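Local coordinates for magnesium transporter, putative (Shewanella oneidensis MR-1, PDB 3KXR), which probably helps carry magnesium across the membrane, the part here being its cytosolic CBS-pair region with part of the MgtE intracellular N domain, at the interface of chains A and B. Residues are numbered along the deposited sequence; one frame, centred on the assembly and turned at random. Chains: chain A/B, Magnesium transporter, putative.

The interface of chains A and B. Residues chain A 9, 12-13, 17; chain B 82-84.
B:Ile83, in the loop just after helix 73-82, forms the apolar centre of this patch. Its CG2 methyl meets CD1 of A:Leu9 at 3.4 Å, the two side chains crossing at about a right angle; A:Leu9 sends its CG anti to the backbone N (chi1 177°). The other branch of B:Ile83 ends in CD1, which packs on CB of A:Gln12 at 3.6 Å. Beyond CG the glutamine chain runs extended, carrying its amide to the backbone of B:Glu84. There A:Gln12 OE1 accepts a hydrogen bond from the backbone N of B:Glu84 at 2.9 Å, and A:Gln12 NE2 donates one to B:Glu84 O at 3.0 Å. Both bonds are nearly straight and fall on carbonyl lone pairs, so together they fix the amide's rotation and read main chain rather than side chain. An alanine in place of A:Gln12 would remove the amide and both of its bonds, and would probably leave the loop of chain B less firmly held. On the opposite flank, B:Arg82 bends at chi3 (-56°) and presents a guanidinium face to CD2 of A:Leu13, which sits over the middle of the group, 4.0 Å above its plane. Farther out, NH2 of B:Arg82 makes a salt bridge to OD1 of A:Asp17 at 3.3 Å, the carboxylate and guanidinium planes turned 54° apart. Water 1, in plane at the guanidinium edge, links NH1 and NH2 to A:Asp17 O. The patch joins the N-domain segment of one copy to a CBS domain of another, a pairing that may belong to the crystal.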
# COMPACT_ATOMS: atom_id res chain seq x y z
N LEU A 9 -1.05 -10.63 -13.11
CA LEU A 9 -1.84 -9.90 -14.12
C LEU A 9 -1.72 -8.38 -14.03
O LEU A 9 -1.42 -7.69 -15.01
CB LEU A 9 -3.34 -10.24 -13.98
CG LEU A 9 -4.33 -9.51 -14.91
CD1 LEU A 9 -3.97 -9.78 -16.34
CD2 LEU A 9 -5.80 -9.87 -14.65
N GLN A 12 1.26 -6.80 -15.12
CA GLN A 12 1.45 -6.84 -16.56
C GLN A 12 0.77 -5.67 -17.27
O GLN A 12 0.93 -5.52 -18.48
CB GLN A 12 0.88 -8.15 -17.12
CG GLN A 12 1.85 -9.27 -17.27
CD GLN A 12 1.15 -10.50 -17.79
OE1 GLN A 12 1.21 -10.83 -18.98
NE2 GLN A 12 0.44 -11.17 -16.90
N LEU A 13 0.00 -4.87 -16.53
CA LEU A 13 -0.71 -3.73 -17.12
C LEU A 13 -0.21 -2.41 -16.57
O LEU A 13 -0.19 -2.22 -15.38
CB LEU A 13 -2.20 -3.81 -16.79
CG LEU A 13 -3.08 -4.68 -17.69
CD1 LEU A 13 -4.50 -4.46 -17.27
CD2 LEU A 13 -2.94 -4.35 -19.19
N ASP A 17 -2.08 1.82 -19.82
CA ASP A 17 -2.97 0.85 -20.42
C ASP A 17 -4.36 1.07 -19.85
O ASP A 17 -5.34 1.09 -20.57
CB ASP A 17 -2.50 -0.56 -20.09
CG ASP A 17 -1.09 -0.88 -20.65
OD1 ASP A 17 -0.61 -0.20 -21.60
OD2 ASP A 17 -0.48 -1.85 -20.12
N ARG B 82 -1.91 -9.67 -25.15
CA ARG B 82 -1.02 -8.85 -24.31
C ARG B 82 -0.83 -9.37 -22.89
O ARG B 82 -0.00 -8.88 -22.18
CB ARG B 82 -1.59 -7.44 -24.22
CG ARG B 82 -2.77 -7.34 -23.23
CD ARG B 82 -3.56 -6.05 -23.35
NE ARG B 82 -2.74 -4.84 -23.19
CZ ARG B 82 -3.22 -3.59 -23.14
NH1 ARG B 82 -4.53 -3.35 -23.21
NH2 ARG B 82 -2.37 -2.57 -23.02
N ILE B 83 -1.63 -10.32 -22.47
CA ILE B 83 -1.63 -10.81 -21.09
C ILE B 83 -1.40 -12.29 -21.12
O ILE B 83 -1.99 -12.99 -21.93
CB ILE B 83 -3.00 -10.60 -20.41
CG1 ILE B 83 -3.18 -9.15 -19.99
CG2 ILE B 83 -3.12 -11.42 -19.21
CD1 ILE B 83 -1.88 -8.48 -19.48
N GLU B 84 -0.53 -12.75 -20.23
CA GLU B 84 -0.32 -14.16 -20.02
C GLU B 84 -0.98 -14.49 -18.70
O GLU B 84 -0.73 -13.86 -17.69
CB GLU B 84 1.16 -14.44 -19.99
CG GLU B 84 1.56 -15.72 -20.71
CD GLU B 84 3.04 -15.90 -20.71
OE1 GLU B 84 3.76 -15.01 -20.17
OE2 GLU B 84 3.50 -16.92 -21.27
O HOH W 1 -4.66 -0.39 -23.28